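Local coordinates for protein WA352 (Oryza sativa subsp. indica, PDB 5ZT3) that is associated with cytoplasmic male sterility in rice as a mitochondrial protein, seen here as an all-helical piece of its C-terminal half, at residues I23-D27 / W78-R84; D57-K62 / E95-L101. Numbering follows the deposited sequence.

Interaction 1: residues I23-D27 / W78-R84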
ATOM      1  N   ILE A  23      -2.604  11.514  -3.335  1.00 19.52           N
ATOM      2  CA  ILE A  23      -1.678  10.484  -3.788  1.00 17.29           C
ATOM      3  C   ILE A  23      -0.470  10.449  -2.863  1.00 19.33           C
ATOM      4  O   ILE A  23       0.202  11.471  -2.665  1.00 21.38           O
ATOM      5  CB  ILE A  23      -1.253  10.709  -5.249  1.00 19.29           C
ATOM      6  CG1 ILE A  23      -2.475  10.617  -6.169  1.00 27.17           C
ATOM      7  CG2 ILE A  23      -0.195   9.693  -5.651  1.00 18.54           C
ATOM      8  CD1 ILE A  23      -2.160  10.829  -7.639  1.00 30.58           C
ATOM      9  N   ILE A  24      -0.190   9.273  -2.301  1.00 16.33           N
ATOM     10  CA  ILE A  24       1.007   9.020  -1.507  1.00 15.72           C
ATOM     11  C   ILE A  24       1.608   7.708  -1.988  1.00 17.43           C
ATOM     12  O   ILE A  24       0.898   6.703  -2.091  1.00 15.98           O
ATOM     13  CB  ILE A  24       0.679   8.932  -0.003  1.00 16.60           C
ATOM     14  CG1 ILE A  24       0.040  10.236   0.487  1.00 21.98           C
ATOM     15  CG2 ILE A  24       1.928   8.583   0.800  1.00 19.20           C
ATOM     16  CD1 ILE A  24      -0.495  10.163   1.895  1.00 22.19           C
ATOM     17  N   GLY A  25       2.909   7.709  -2.279  1.00 16.60           N
ATOM     18  CA  GLY A  25       3.536   6.495  -2.766  1.00 15.04           C
ATOM     19  C   GLY A  25       3.028   6.017  -4.102  1.00 14.45           C
ATOM     20  O   GLY A  25       3.271   4.868  -4.480  1.00 16.54           O
ATOM     21  N   GLY A  26       2.323   6.869  -4.843  1.00 16.10           N
ATOM     22  CA  GLY A  26       1.765   6.478  -6.114  1.00 19.08           C
ATOM     23  C   GLY A  26       0.374   5.892  -6.053  1.00 17.41           C
ATOM     24  O   GLY A  26      -0.140   5.465  -7.091  1.00 21.57           O
ATOM     25  N   ASP A  27      -0.252   5.852  -4.876  1.00 15.96           N
ATOM     26  CA  ASP A  27      -1.622   5.378  -4.740  1.00 17.13           C
ATOM     27  C   ASP A  27      -2.471   6.427  -4.043  1.00 15.07           C
ATOM     28  O   ASP A  27      -1.968   7.338  -3.383  1.00 15.33           O
ATOM     29  CB  ASP A  27      -1.715   4.085  -3.913  1.00 18.20           C
ATOM     30  CG  ASP A  27      -1.603   2.838  -4.757  1.00 32.02           C
ATOM     31  OD1 ASP A  27      -1.466   2.958  -5.992  1.00 40.98           O
ATOM     32  OD2 ASP A  27      -1.674   1.731  -4.191  1.00 34.43           O
ATOM     33  N   TRP A  78      10.299   5.976  -2.040  1.00 12.26           N
ATOM     34  CA  TRP A  78       9.145   5.501  -1.283  1.00 11.79           C
ATOM     35  C   TRP A  78       7.950   6.441  -1.427  1.00 11.32           C
ATOM     36  O   TRP A  78       6.826   5.999  -1.718  1.00 12.03           O
ATOM     37  CB  TRP A  78       9.558   5.248   0.174  1.00 11.79           C
ATOM     38  CG  TRP A  78      10.266   3.949   0.227  1.00 11.13           C
ATOM     39  CD1 TRP A  78      11.617   3.725   0.265  1.00 12.13           C
ATOM     40  CD2 TRP A  78       9.645   2.676   0.131  1.00 10.80           C
ATOM     41  NE1 TRP A  78      11.864   2.371   0.217  1.00 11.01           N
ATOM     42  CE2 TRP A  78      10.668   1.708   0.136  1.00 10.91           C
ATOM     43  CE3 TRP A  78       8.313   2.255   0.068  1.00 11.19           C
ATOM     44  CZ2 TRP A  78      10.393   0.344   0.057  1.00 11.28           C
ATOM     45  CZ3 TRP A  78       8.045   0.906  -0.016  1.00 11.80           C
ATOM     46  CH2 TRP A  78       9.077  -0.036  -0.021  1.00 12.25           C
ATOM     47  N   MET A  79       8.167   7.749  -1.279  1.00 13.11           N
ATOM     48  CA  MET A  79       7.050   8.679  -1.401  1.00 13.47           C
ATOM     49  C   MET A  79       6.516   8.765  -2.826  1.00 14.62           C
ATOM     50  O   MET A  79       5.348   9.125  -3.011  1.00 15.19           O
ATOM     51  CB  MET A  79       7.427  10.061  -0.862  1.00 14.52           C
ATOM     52  CG  MET A  79       7.727  10.072   0.634  1.00 17.91           C
ATOM     53  SD  MET A  79       6.384   9.379   1.633  1.00 28.44           S
ATOM     54  CE  MET A  79       5.112  10.606   1.425  1.00 34.50           C
ATOM     55  N   GLY A  80       7.319   8.433  -3.832  1.00 14.12           N
ATOM     56  CA  GLY A  80       6.836   8.487  -5.198  1.00 15.35           C
ATOM     57  C   GLY A  80       6.256   7.182  -5.710  1.00 13.59           C
ATOM     58  O   GLY A  80       5.251   7.194  -6.426  1.00 15.37           O
ATOM     59  N   TRP A  81       6.861   6.054  -5.335  1.00 12.95           N
ATOM     60  CA  TRP A  81       6.534   4.767  -5.935  1.00 12.72           C
ATOM     61  C   TRP A  81       6.363   3.653  -4.909  1.00 12.69           C
ATOM     62  O   TRP A  81       6.215   2.485  -5.305  1.00 13.44           O
ATOM     63  CB  TRP A  81       7.623   4.376  -6.947  1.00 13.63           C
ATOM     64  CG  TRP A  81       7.714   5.292  -8.121  1.00 16.03           C
ATOM     65  CD1 TRP A  81       8.622   6.288  -8.316  1.00 19.63           C
ATOM     66  CD2 TRP A  81       6.861   5.292  -9.266  1.00 21.31           C
ATOM     67  NE1 TRP A  81       8.386   6.911  -9.520  1.00 24.68           N
ATOM     68  CE2 TRP A  81       7.309   6.315 -10.120  1.00 22.33           C
ATOM     69  CE3 TRP A  81       5.763   4.519  -9.653  1.00 24.56           C
ATOM     70  CZ2 TRP A  81       6.697   6.591 -11.343  1.00 26.33           C
ATOM     71  CZ3 TRP A  81       5.154   4.796 -10.868  1.00 27.33           C
ATOM     72  CH2 TRP A  81       5.624   5.822 -11.695  1.00 26.79           C
ATOM     73  N   GLY A  82       6.338   3.977  -3.617  1.00 11.77           N
ATOM     74  CA  GLY A  82       6.316   2.946  -2.597  1.00 11.58           C
ATOM     75  C   GLY A  82       5.108   2.033  -2.654  1.00 11.96           C
ATOM     76  O   GLY A  82       5.207   0.856  -2.295  1.00 13.00           O
ATOM     77  N   ALA A  83       3.951   2.547  -3.078  1.00 11.92           N
ATOM     78  CA  ALA A  83       2.777   1.682  -3.082  1.00 11.35           C
ATOM     79  C   ALA A  83       2.972   0.488  -4.003  1.00 11.99           C
ATOM     80  O   ALA A  83       2.471  -0.604  -3.708  1.00 14.83           O
ATOM     81  CB  ALA A  83       1.518   2.471  -3.431  1.00 14.43           C
ATOM     82  N   ARG A  84       3.702   0.662  -5.109  1.00 13.23           N
ATOM     83  CA  ARG A  84       3.942  -0.459  -6.017  1.00 14.32           C
ATOM     84  C   ARG A  84       4.735  -1.565  -5.344  1.00 13.66           C
ATOM     85  O   ARG A  84       4.536  -2.749  -5.655  1.00 15.11           O
ATOM     86  CB  ARG A  84       4.642   0.017  -7.295  1.00 15.40           C
ATOM     87  CG  ARG A  84       3.844   1.024  -8.134  1.00 18.40           C
ATOM     88  CD  ARG A  84       2.642   0.411  -8.874  1.00 17.48           C
ATOM     89  NE  ARG A  84       1.624  -0.105  -7.962  1.00 19.57           N
ATOM     90  CZ  ARG A  84       0.745   0.646  -7.301  1.00 22.03           C
ATOM     91  NH1 ARG A  84       0.739   1.965  -7.449  1.00 24.53           N
ATOM     92  NH2 ARG A  84      -0.120   0.076  -6.476  1.00 20.05           N
TER
HETATM   93  O   HOH W   1       3.101   9.790  -4.872  1.00 26.28           O

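Interaction 2: residues D57-K62 / E95-L101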
ATOM      1  N   ASP A  57      -8.972   1.385   4.431  1.00 14.64           N
ATOM      2  CA  ASP A  57      -8.170   0.647   5.403  1.00 13.88           C
ATOM      3  C   ASP A  57      -6.812   0.283   4.825  1.00 13.30           C
ATOM      4  O   ASP A  57      -5.780   0.412   5.502  1.00 15.58           O
ATOM      5  CB  ASP A  57      -8.903  -0.622   5.841  1.00 19.23           C
ATOM      6  CG  ASP A  57     -10.072  -0.346   6.773  1.00 32.00           C
ATOM      7  OD1 ASP A  57     -10.243   0.811   7.212  1.00 35.60           O
ATOM      8  OD2 ASP A  57     -10.818  -1.305   7.078  1.00 36.72           O
ATOM      9  N   LEU A  58      -6.789  -0.167   3.570  1.00 13.25           N
ATOM     10  CA  LEU A  58      -5.527  -0.515   2.932  1.00 12.55           C
ATOM     11  C   LEU A  58      -4.633   0.711   2.803  1.00 13.60           C
ATOM     12  O   LEU A  58      -3.435   0.657   3.105  1.00 13.64           O
ATOM     13  CB  LEU A  58      -5.778  -1.145   1.562  1.00 13.95           C
ATOM     14  CG  LEU A  58      -6.364  -2.554   1.529  1.00 13.58           C
ATOM     15  CD1 LEU A  58      -6.768  -2.886   0.099  1.00 16.77           C
ATOM     16  CD2 LEU A  58      -5.386  -3.582   2.073  1.00 19.00           C
ATOM     17  N   PHE A  59      -5.204   1.835   2.362  1.00 12.52           N
ATOM     18  CA  PHE A  59      -4.391   3.019   2.098  1.00 12.77           C
ATOM     19  C   PHE A  59      -3.730   3.527   3.371  1.00 12.69           C
ATOM     20  O   PHE A  59      -2.539   3.856   3.378  1.00 13.13           O
ATOM     21  CB  PHE A  59      -5.242   4.121   1.477  1.00 14.02           C
ATOM     22  CG  PHE A  59      -4.454   5.335   1.050  1.00 12.93           C
ATOM     23  CD1 PHE A  59      -3.535   5.250   0.021  1.00 15.18           C
ATOM     24  CD2 PHE A  59      -4.652   6.558   1.662  1.00 14.96           C
ATOM     25  CE1 PHE A  59      -2.804   6.367  -0.380  1.00 15.26           C
ATOM     26  CE2 PHE A  59      -3.931   7.679   1.262  1.00 15.31           C
ATOM     27  CZ  PHE A  59      -3.022   7.578   0.233  1.00 15.81           C
ATOM     28  N   GLU A  60      -4.491   3.600   4.465  1.00 14.17           N
ATOM     29  CA  GLU A  60      -3.926   4.105   5.711  1.00 16.68           C
ATOM     30  C   GLU A  60      -2.738   3.259   6.149  1.00 15.06           C
ATOM     31  O   GLU A  60      -1.711   3.792   6.590  1.00 16.32           O
ATOM     32  CB  GLU A  60      -5.001   4.138   6.797  1.00 19.29           C
ATOM     33  CG  GLU A  60      -4.485   4.615   8.148  1.00 29.69           C
ATOM     34  CD  GLU A  60      -5.581   5.200   9.017  1.00 43.73           C
ATOM     35  OE1 GLU A  60      -6.743   4.761   8.880  1.00 44.21           O
ATOM     36  OE2 GLU A  60      -5.279   6.097   9.836  1.00 48.25           O
ATOM     37  N   LEU A  61      -2.848   1.937   6.017  1.00 13.97           N
ATOM     38  CA  LEU A  61      -1.739   1.060   6.386  1.00 16.21           C
ATOM     39  C   LEU A  61      -0.563   1.208   5.429  1.00 16.42           C
ATOM     40  O   LEU A  61       0.600   1.247   5.856  1.00 14.66           O
ATOM     41  CB  LEU A  61      -2.209  -0.392   6.405  1.00 23.47           C
ATOM     42  CG  LEU A  61      -2.538  -0.997   7.761  1.00 32.20           C
ATOM     43  CD1 LEU A  61      -2.949  -2.411   7.560  1.00 40.67           C
ATOM     44  CD2 LEU A  61      -1.347  -0.929   8.679  1.00 29.72           C
ATOM     45  N   LYS A  62      -0.838   1.255   4.124  1.00 13.69           N
ATOM     46  CA  LYS A  62       0.240   1.437   3.162  1.00 12.97           C
ATOM     47  C   LYS A  62       1.016   2.710   3.449  1.00 13.19           C
ATOM     48  O   LYS A  62       2.249   2.720   3.373  1.00 12.98           O
ATOM     49  CB  LYS A  62      -0.318   1.520   1.752  1.00 15.01           C
ATOM     50  CG  LYS A  62      -0.803   0.227   1.180  1.00 17.93           C
ATOM     51  CD  LYS A  62      -1.084   0.451  -0.297  1.00 25.13           C
ATOM     52  CE  LYS A  62      -1.856  -0.687  -0.871  1.00 31.64           C
ATOM     53  NZ  LYS A  62      -1.943  -0.537  -2.343  1.00 24.16           N
ATOM     54  N   GLU A  95      -3.710  -6.276  -4.815  1.00 15.43           N
ATOM     55  CA  GLU A  95      -3.517  -5.660  -3.517  1.00 16.37           C
ATOM     56  C   GLU A  95      -3.081  -6.707  -2.500  1.00 16.68           C
ATOM     57  O   GLU A  95      -3.466  -7.877  -2.570  1.00 17.69           O
ATOM     58  CB  GLU A  95      -4.814  -5.011  -3.037  1.00 17.99           C
ATOM     59  CG  GLU A  95      -5.219  -3.758  -3.796  1.00 21.71           C
ATOM     60  CD  GLU A  95      -4.254  -2.599  -3.579  1.00 28.98           C
ATOM     61  OE1 GLU A  95      -3.993  -1.843  -4.542  1.00 35.84           O
ATOM     62  OE2 GLU A  95      -3.752  -2.448  -2.449  1.00 32.38           O
ATOM     63  N   GLU A  96      -2.271  -6.272  -1.545  1.00 16.99           N
ATOM     64  CA  GLU A  96      -1.861  -7.143  -0.460  1.00 17.75           C
ATOM     65  C   GLU A  96      -3.015  -7.351   0.514  1.00 17.13           C
ATOM     66  O   GLU A  96      -3.911  -6.512   0.647  1.00 16.75           O
ATOM     67  CB  GLU A  96      -0.654  -6.536   0.259  1.00 17.89           C
ATOM     68  CG  GLU A  96       0.013  -7.429   1.293  1.00 15.48           C
ATOM     69  CD  GLU A  96       0.439  -8.771   0.727  1.00 24.62           C
ATOM     70  OE1 GLU A  96      -0.413  -9.684   0.658  1.00 21.29           O
ATOM     71  OE2 GLU A  96       1.631  -8.922   0.364  1.00 22.35           O
ATOM     72  N   ASP A  97      -3.000  -8.501   1.180  1.00 16.55           N
ATOM     73  CA  ASP A  97      -3.971  -8.805   2.222  1.00 20.21           C
ATOM     74  C   ASP A  97      -3.776  -7.873   3.419  1.00 17.01           C
ATOM     75  O   ASP A  97      -2.650  -7.563   3.808  1.00 16.18           O
ATOM     76  CB  ASP A  97      -3.777 -10.265   2.636  1.00 25.71           C
ATOM     77  CG  ASP A  97      -4.511 -10.625   3.904  1.00 48.67           C
ATOM     78  OD1 ASP A  97      -3.853 -10.689   4.969  1.00 54.11           O
ATOM     79  OD2 ASP A  97      -5.737 -10.868   3.833  1.00 53.07           O
ATOM     80  N   LEU A  98      -4.891  -7.427   4.009  1.00 16.35           N
ATOM     81  CA  LEU A  98      -4.823  -6.447   5.091  1.00 17.47           C
ATOM     82  C   LEU A  98      -3.993  -6.963   6.265  1.00 15.28           C
ATOM     83  O   LEU A  98      -3.132  -6.249   6.795  1.00 15.97           O
ATOM     84  CB  LEU A  98      -6.234  -6.075   5.542  1.00 20.11           C
ATOM     85  CG  LEU A  98      -6.351  -4.945   6.565  1.00 24.06           C
ATOM     86  CD1 LEU A  98      -5.980  -3.597   5.971  1.00 29.98           C
ATOM     87  CD2 LEU A  98      -7.755  -4.919   7.155  1.00 31.05           C
ATOM     88  N   ALA A  99      -4.224  -8.212   6.677  1.00 15.61           N
ATOM     89  CA  ALA A  99      -3.479  -8.756   7.809  1.00 16.38           C
ATOM     90  C   ALA A  99      -1.993  -8.861   7.493  1.00 15.74           C
ATOM     91  O   ALA A  99      -1.152  -8.664   8.378  1.00 15.69           O
ATOM     92  CB  ALA A  99      -4.036 -10.117   8.216  1.00 18.22           C
ATOM     93  N   ARG A 100      -1.648  -9.176   6.241  1.00 14.79           N
ATOM     94  CA  ARG A 100      -0.234  -9.240   5.867  1.00 15.02           C
ATOM     95  C   ARG A 100       0.426  -7.869   5.968  1.00 14.83           C
ATOM     96  O   ARG A 100       1.574  -7.756   6.416  1.00 14.27           O
ATOM     97  CB  ARG A 100      -0.081  -9.833   4.461  1.00 16.89           C
ATOM     98  CG  ARG A 100       1.284  -9.600   3.781  1.00 20.39           C
ATOM     99  CD  ARG A 100       2.466 -10.179   4.561  1.00 35.22           C
ATOM    100  NE  ARG A 100       2.135 -11.404   5.260  1.00 45.59           N
ATOM    101  CZ  ARG A 100       2.120 -12.615   4.710  1.00 56.77           C
ATOM    102  NH1 ARG A 100       2.380 -12.778   3.415  1.00 58.82           N
ATOM    103  NH2 ARG A 100       1.798 -13.680   5.449  1.00 62.00           N
ATOM    104  N   LEU A 101      -0.277  -6.816   5.545  1.00 13.74           N
ATOM    105  CA  LEU A 101       0.259  -5.471   5.703  1.00 13.78           C
ATOM    106  C   LEU A 101       0.481  -5.142   7.174  1.00 14.50           C
ATOM    107  O   LEU A 101       1.502  -4.544   7.535  1.00 14.05           O
ATOM    108  CB  LEU A 101      -0.674  -4.456   5.038  1.00 14.19           C
ATOM    109  CG  LEU A 101      -0.743  -4.442   3.509  1.00 13.89           C
ATOM    110  CD1 LEU A 101      -1.821  -3.471   3.061  1.00 18.03           C
ATOM    111  CD2 LEU A 101       0.608  -4.077   2.894  1.00 16.82           C
TER

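Interaction 1: residues I23-D27 / W78-R84
G25 lies at the middle of this contact, in a type I' beta turn running from I24 to D27 that packs against the short helix 78-81 and the helical turn after it. Its backbone works in both directions: G25 N donates to M79 O (2.9 Å), and G25 O accepts from A83 N (2.8 Å). Glycine suits the place twice over, because phi is positive and because a CB would sit only 3.2 Å from A83 N. G26 also has left-handed angles, and a CB there would press on G80 O and jam against the carbonyl O of G25; a water 3.0 Å from both G26 N and M79 O bridges them. A83 turns its small methyl toward D27, with CB 3.4 Å from D27 OD2. Beyond it R84 curls back, forming a salt bridge from NH1 to D27 OD1 (2.8 Å, the place of OD1 being less sure); R35 also pairs with D27 OD1, and K62 with OD2. I24 CG2 meets M79 CE at 3.8 Å. Backbone hydrogen bonds thus hold the glycine turn between the carbonyl of M79 and the amide of A83, a close approach possible because G25 and G26 have no side chains.

Interaction 2: residues D57-K62 / E95-L101
Leucines and one charged pair make most of this contact between helix 45-72 and the start of helix 98-111. K62 stretches its chain out, every torsion beyond chi1 being trans, so that its ammonium group reaches past the leucines: K62 NZ donates to E95 OE2 at 2.6 Å in a salt bridge. Neither partner depends on the other alone, since K62 NZ also pairs with D27 and the other carboxylate oxygen, E95 OE1, with R35. Such shared charges suit residues that are buried. The backbone of E95 is satisfied locally, its N by T93 and its O by T91. Next along the chain, E96 OE1 accepts from D97 N (2.9 Å) and from N88. D97 is the N-cap of helix 98-111: its OD1 takes the otherwise unused amide of R100 (R100 N to D97 OD1, 3.0 Å), a task for which a short acidic side chain is well fitted. Beside these polar groups, branched leucine ends fill the gap between the helices. L61 CD1 lies 3.6 Å from L98 CD1, and L58 CD2 lies 3.7 Å from L101 CD1 and 3.6 Å from E96 O. Leucines about one turn apart (i, i+3) on each helix, L58 and L61 facing L98 and L101, thus form a helix-helix interface beside a capped helix start, within the all-helical DUF8018 region.

Overall arrangement
From the N terminus, a loop leads to the turn of residues 23-27, then come helix 29-37 and the long helix 45-72, which carries residues 57-62. Interaction 1 closes its loop when helix 78-81 and the residues after it return to that turn. The chain then runs on to residues 95-101, where interaction 2 closes a second loop. The segments alternate, so the two loops cross; helix 45-72, part of interaction 2, also packs against I24 and W78 of interaction 1. Their centres lie about 14 Å apart, yet D27 OD2 is 2.9 Å from K62 NZ in a salt bridge. Together they tie the N-terminal loop, the long helix, helix 78-81 and the start of helix 98-111.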